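Local structure of heat shock protein 16 (Schizosaccharomyces pombe, 3W1Z) at residues P11-N14 and D15-S18; A108-A112 and D113-A117. The protein is a small heat shock protein that assembles into a 16-mer and probably acts as a chaperone, binding unfolded proteins under stress. All blocks are in the same frame, centred on the assembly; numbering follows the deposited sequence.

Both contacts are local, each within one continuous run of residues. From the N terminus, interaction 1 comes first, in the opening turns of helix 11-23, ahead of all the strands. It closes no loop and joins successive turns of that helix. Interaction 2 lies far along the chain. There residues 108-117 carry the connection from strand 98-105, the last of the three-stranded sheet, into strand 116-120, the outermost strand, within this chain, of the four-stranded sheet. The two contacts follow in series and neither encloses the other. The centres of interactions 1 and 2 are about 23 Å apart, and the two do not touch. Both meet the second subunit, so each also belongs to the packing of the assembly.

Interaction 1: residues P11-N14 and D15-S18; sequences PTVN and DLFS
V13 and L16 lie side by side and point the same way from the helix. Their methyls meet loosely, V13 CG1 to L16 CD1 at 4.2 Å. V13 holds CG1 anti to its backbone N (chi1 154°), and this branch is the one that faces L16. L16 also runs its chain past V13 O, with L16 CB 3.2 Å from that oxygen. The same oxygen accepts the F17 N hydrogen bond at 2.9 Å. Beyond this bond the F17 ring leads away from residues 11-14. D15 turns another way. Its CG sits beside its own backbone N, and the carboxylate swings back past P11 O. D15 OD1 and P11 O are 3.3 Å apart, but both are acceptors and do not bond. D15 N bonds P11 O at 2.9 Å and shares T12 O weakly. L16 N reaches T12 O at 2.9 Å. N14 faces away from the later turn, and its ND2 makes a weak hydrogen bond to R26 O of the second subunit. V13 packs on L16 of the third subunit. The ladder of bonds from residue i+4 back to residue i, with side chains fanned round it, is that of an alpha helix in its first turns, here the N-terminal helix 11-23.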
ATOM      1  N   PRO B  11       0.499  22.990   7.515  1.00 91.74           N
ATOM      2  CA  PRO B  11       1.869  23.369   7.135  1.00 91.05           C
ATOM      3  C   PRO B  11       2.913  22.413   7.724  1.00 91.68           C
ATOM      4  O   PRO B  11       3.971  22.167   7.123  1.00 89.58           O
ATOM      5  CB  PRO B  11       2.023  24.761   7.760  1.00 89.63           C
ATOM      6  CG  PRO B  11       0.632  25.318   7.775  1.00 85.65           C
ATOM      7  CD  PRO B  11      -0.269  24.135   8.040  1.00 85.71           C
ATOM      8  N   THR B  12       2.595  21.883   8.904  1.00 94.26           N
ATOM      9  CA  THR B  12       3.418  20.895   9.595  1.00 88.15           C
ATOM     10  C   THR B  12       3.751  19.678   8.735  1.00 92.02           C
ATOM     11  O   THR B  12       4.899  19.246   8.689  1.00 90.80           O
ATOM     12  CB  THR B  12       2.717  20.402  10.871  1.00 84.83           C
ATOM     13  OG1 THR B  12       2.325  19.034  10.704  1.00 85.52           O
ATOM     14  CG2 THR B  12       1.482  21.245  11.160  1.00 77.93           C
ATOM     15  N   VAL B  13       2.737  19.113   8.087  1.00 90.81           N
ATOM     16  CA  VAL B  13       2.920  17.973   7.200  1.00 85.99           C
ATOM     17  C   VAL B  13       3.808  18.346   6.015  1.00 79.78           C
ATOM     18  O   VAL B  13       4.705  17.587   5.634  1.00 80.33           O
ATOM     19  CB  VAL B  13       1.558  17.431   6.719  1.00 86.43           C
ATOM     20  CG1 VAL B  13       1.689  16.713   5.383  1.00 79.40           C
ATOM     21  CG2 VAL B  13       0.942  16.514   7.768  1.00 75.12           C
ATOM     22  N   ASN B  14       3.561  19.527   5.456  1.00 81.47           N
ATOM     23  CA  ASN B  14       4.396  20.067   4.393  1.00 79.98           C
ATOM     24  C   ASN B  14       5.852  20.182   4.856  1.00 82.17           C
ATOM     25  O   ASN B  14       6.777  20.125   4.040  1.00 74.25           O
ATOM     26  CB  ASN B  14       3.865  21.425   3.918  1.00 85.70           C
ATOM     27  CG  ASN B  14       3.639  21.475   2.410  1.00 84.18           C
ATOM     28  OD1 ASN B  14       2.568  21.868   1.944  1.00 81.43           O
ATOM     29  ND2 ASN B  14       4.653  21.078   1.643  1.00 79.48           N
ATOM     30  N   ASP B  15       6.047  20.344   6.165  1.00 87.85           N
ATOM     31  CA  ASP B  15       7.383  20.287   6.748  1.00 76.25           C
ATOM     32  C   ASP B  15       7.875  18.842   6.803  1.00 71.53           C
ATOM     33  O   ASP B  15       9.018  18.568   6.471  1.00 65.82           O
ATOM     34  CB  ASP B  15       7.407  20.875   8.168  1.00 78.39           C
ATOM     35  CG  ASP B  15       7.194  22.373   8.199  1.00 87.74           C
ATOM     36  OD1 ASP B  15       7.210  23.002   7.129  1.00 85.25           O
ATOM     37  OD2 ASP B  15       7.024  22.930   9.304  1.00 92.41           O
ATOM     38  N   LEU B  16       7.013  17.931   7.250  1.00 73.79           N
ATOM     39  CA  LEU B  16       7.342  16.506   7.349  1.00 72.38           C
ATOM     40  C   LEU B  16       7.896  15.964   6.021  1.00 61.34           C
ATOM     41  O   LEU B  16       8.888  15.216   5.994  1.00 68.97           O
ATOM     42  CB  LEU B  16       6.119  15.731   7.868  1.00 74.35           C
ATOM     43  CG  LEU B  16       5.657  14.322   7.460  1.00 73.93           C
ATOM     44  CD1 LEU B  16       4.995  14.290   6.080  1.00 72.92           C
ATOM     45  CD2 LEU B  16       6.751  13.270   7.556  1.00 64.44           C
ATOM     46  N   PHE B  17       7.274  16.383   4.925  1.00 58.51           N
ATOM     47  CA  PHE B  17       7.777  16.066   3.596  1.00 58.72           C
ATOM     48  C   PHE B  17       9.124  16.733   3.315  1.00 54.92           C
ATOM     49  O   PHE B  17       9.971  16.162   2.630  1.00 55.28           O
ATOM     50  CB  PHE B  17       6.760  16.480   2.541  1.00 66.40           C
ATOM     51  CG  PHE B  17       5.985  15.336   1.969  1.00 65.33           C
ATOM     52  CD1 PHE B  17       6.635  14.303   1.313  1.00 74.48           C
ATOM     53  CD2 PHE B  17       4.606  15.301   2.068  1.00 61.02           C
ATOM     54  CE1 PHE B  17       5.922  13.256   0.772  1.00 70.79           C
ATOM     55  CE2 PHE B  17       3.890  14.255   1.528  1.00 61.50           C
ATOM     56  CZ  PHE B  17       4.548  13.232   0.881  1.00 60.28           C
ATOM     57  N   SER B  18       9.318  17.944   3.833  1.00 58.00           N
ATOM     58  CA  SER B  18      10.588  18.649   3.661  1.00 53.75           C
ATOM     59  C   SER B  18      11.720  17.888   4.348  1.00 54.76           C
ATOM     60  O   SER B  18      12.772  17.676   3.759  1.00 45.38           O
ATOM     61  CB  SER B  18      10.501  20.083   4.195  1.00 53.91           C
ATOM     62  OG  SER B  18      11.709  20.794   3.982  1.00 53.77           O
TER

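Interaction 2: residues A108-A112 and D113-A117; sequences AKIDA and DRIEA
I110 and I115 make the tight part of this turn. Their side chains cross at a slant and meet end to end, I110 CD1 to I115 CD1 at 3.6 Å. I110 holds CG1 between its backbone N and carbonyl carbon (chi1 57°), and from there CD1 extends to the other isoleucine. I115 CG1 also rests against A112 O, 3.2 Å away. The same oxygen accepts a hydrogen bond from I115 N, which approaches from well above the carbonyl plane. R114 N bonds D111 O in a similar way, at 3.2 Å. These two bonds close the short 3-10 turn.

The other side carries charge and is looser. D111 and R114 form a salt bridge, D111 OD2 to R114 NH1 at 3.2 Å. The bond is nearly straight, 172° at the hydrogen. OD2 lies at the guanidinium edge, almost in its plane, while the carboxylate plane stands at 90° to it. R114 bends at chi2 and chi3, which brings NH1 back to D111. R114 CD also lies close to D111 OD2. D111 OD1 weakly accepts D113 N at 3.4 Å. D113 CB sits over one guanidinium face. With an alanine at D111, R114 is likely to lose its carboxylate partner and its guanidinium to turn more freely, and D113 N to lose its weak side-chain acceptor. D113 and R114 are exposed, and D113 has a long, weak ion pair with K138 of the second subunit.

In the alpha-crystallin domain, the turn leads into strand 116-120, outermost in its sheet within this chain, where A117 makes backbone hydrogen bonds to the second subunit. I110 and I115 both pack on L128 of strand 123-129 and on Y66 of strand 62-67, while I115 also meets I140 of the second subunit.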
ATOM      1  N   ALA B 108      16.990  25.361   4.393  1.00 60.01           N
ATOM      2  CA  ALA B 108      17.124  26.675   5.006  1.00 59.23           C
ATOM      3  C   ALA B 108      18.108  27.534   4.226  1.00 61.92           C
ATOM      4  O   ALA B 108      18.950  27.018   3.491  1.00 67.75           O
ATOM      5  CB  ALA B 108      17.568  26.542   6.454  1.00 48.37           C
ATOM      6  N   LYS B 109      17.999  28.846   4.394  1.00 58.41           N
ATOM      7  CA  LYS B 109      18.935  29.769   3.771  1.00 64.68           C
ATOM      8  C   LYS B 109      20.127  29.986   4.689  1.00 62.52           C
ATOM      9  O   LYS B 109      19.977  30.441   5.822  1.00 58.65           O
ATOM     10  CB  LYS B 109      18.250  31.095   3.452  1.00 66.74           C
ATOM     11  CG  LYS B 109      17.360  31.041   2.223  1.00 74.62           C
ATOM     12  CD  LYS B 109      16.347  32.170   2.223  1.00 73.18           C
ATOM     13  CE  LYS B 109      15.254  31.928   3.246  1.00 79.07           C
ATOM     14  NZ  LYS B 109      14.437  30.733   2.897  1.00 82.29           N
ATOM     15  N   ILE B 110      21.311  29.646   4.196  1.00 62.15           N
ATOM     16  CA  ILE B 110      22.520  29.737   4.996  1.00 62.59           C
ATOM     17  C   ILE B 110      23.574  30.599   4.314  1.00 58.34           C
ATOM     18  O   ILE B 110      23.505  30.842   3.110  1.00 55.65           O
ATOM     19  CB  ILE B 110      23.106  28.337   5.286  1.00 59.31           C
ATOM     20  CG1 ILE B 110      23.398  27.591   3.982  1.00 64.15           C
ATOM     21  CG2 ILE B 110      22.154  27.527   6.151  1.00 61.83           C
ATOM     22  CD1 ILE B 110      24.851  27.627   3.564  1.00 62.88           C
ATOM     23  N   ASP B 111      24.553  31.054   5.088  1.00 67.30           N
ATOM     24  CA  ASP B 111      25.683  31.767   4.518  1.00 67.43           C
ATOM     25  C   ASP B 111      26.758  30.732   4.226  1.00 69.29           C
ATOM     26  O   ASP B 111      27.347  30.158   5.141  1.00 67.59           O
ATOM     27  CB  ASP B 111      26.206  32.822   5.493  1.00 64.78           C
ATOM     28  CG  ASP B 111      27.123  33.832   4.827  1.00 73.71           C
ATOM     29  OD1 ASP B 111      27.755  33.493   3.806  1.00 70.63           O
ATOM     30  OD2 ASP B 111      27.211  34.971   5.328  1.00 80.94           O
ATOM     31  N   ALA B 112      27.006  30.499   2.941  1.00 68.12           N
ATOM     32  CA  ALA B 112      27.891  29.427   2.505  1.00 60.59           C
ATOM     33  C   ALA B 112      29.327  29.633   2.966  1.00 70.52           C
ATOM     34  O   ALA B 112      30.002  28.686   3.367  1.00 72.19           O
ATOM     35  CB  ALA B 112      27.835  29.279   0.990  1.00 56.80           C
ATOM     36  N   ASP B 113      29.788  30.877   2.912  1.00 73.41           N
ATOM     37  CA  ASP B 113      31.173  31.185   3.245  1.00 72.93           C
ATOM     38  C   ASP B 113      31.440  31.143   4.750  1.00 76.79           C
ATOM     39  O   ASP B 113      32.593  31.178   5.181  1.00 86.25           O
ATOM     40  CB  ASP B 113      31.574  32.538   2.655  1.00 72.42           C
ATOM     41  CG  ASP B 113      31.479  32.561   1.140  1.00 78.12           C
ATOM     42  OD1 ASP B 113      32.513  32.343   0.474  1.00 84.95           O
ATOM     43  OD2 ASP B 113      30.368  32.786   0.615  1.00 82.55           O
ATOM     44  N   ARG B 114      30.376  31.079   5.545  1.00 61.84           N
ATOM     45  CA  ARG B 114      30.517  30.922   6.990  1.00 71.45           C
ATOM     46  C   ARG B 114      30.380  29.473   7.466  1.00 66.60           C
ATOM     47  O   ARG B 114      30.405  29.206   8.666  1.00 62.80           O
ATOM     48  CB  ARG B 114      29.553  31.839   7.752  1.00 79.16           C
ATOM     49  CG  ARG B 114      30.107  33.232   8.025  1.00 78.22           C
ATOM     50  CD  ARG B 114      29.946  34.142   6.821  1.00 82.06           C
ATOM     51  NE  ARG B 114      31.186  34.826   6.466  1.00 85.98           N
ATOM     52  CZ  ARG B 114      31.282  35.740   5.507  1.00 90.98           C
ATOM     53  NH1 ARG B 114      30.209  36.087   4.810  1.00 84.55           N
ATOM     54  NH2 ARG B 114      32.450  36.311   5.246  1.00 88.51           N
ATOM     55  N   ILE B 115      30.221  28.546   6.526  1.00 65.93           N
ATOM     56  CA  ILE B 115      30.164  27.127   6.864  1.00 66.90           C
ATOM     57  C   ILE B 115      31.513  26.641   7.379  1.00 65.24           C
ATOM     58  O   ILE B 115      32.545  26.838   6.731  1.00 67.92           O
ATOM     59  CB  ILE B 115      29.761  26.261   5.652  1.00 63.95           C
ATOM     60  CG1 ILE B 115      28.357  26.619   5.170  1.00 56.70           C
ATOM     61  CG2 ILE B 115      29.821  24.784   6.002  1.00 55.80           C
ATOM     62  CD1 ILE B 115      27.935  25.839   3.944  1.00 55.41           C
ATOM     63  N   GLU B 116      31.501  26.001   8.545  1.00 59.77           N
ATOM     64  CA  GLU B 116      32.723  25.458   9.134  1.00 59.37           C
ATOM     65  C   GLU B 116      32.499  24.042   9.678  1.00 61.34           C
ATOM     66  O   GLU B 116      31.385  23.695  10.081  1.00 61.25           O
ATOM     67  CB  GLU B 116      33.258  26.396  10.221  1.00 49.43           C
ATOM     68  CG  GLU B 116      32.196  26.877  11.196  1.00 61.04           C
ATOM     69  CD  GLU B 116      32.673  28.032  12.051  1.00 75.06           C
ATOM     70  OE1 GLU B 116      33.776  28.557  11.783  1.00 73.29           O
ATOM     71  OE2 GLU B 116      31.945  28.415  12.989  1.00 74.95           O
ATOM     72  N   ALA B 117      33.550  23.223   9.674  1.00 49.81           N
ATOM     73  CA  ALA B 117      33.425  21.820  10.058  1.00 51.91           C
ATOM     74  C   ALA B 117      34.513  21.385  11.039  1.00 66.17           C
ATOM     75  O   ALA B 117      35.702  21.632  10.814  1.00 64.71           O
ATOM     76  CB  ALA B 117      33.435  20.928   8.817  1.00 45.95           C
TER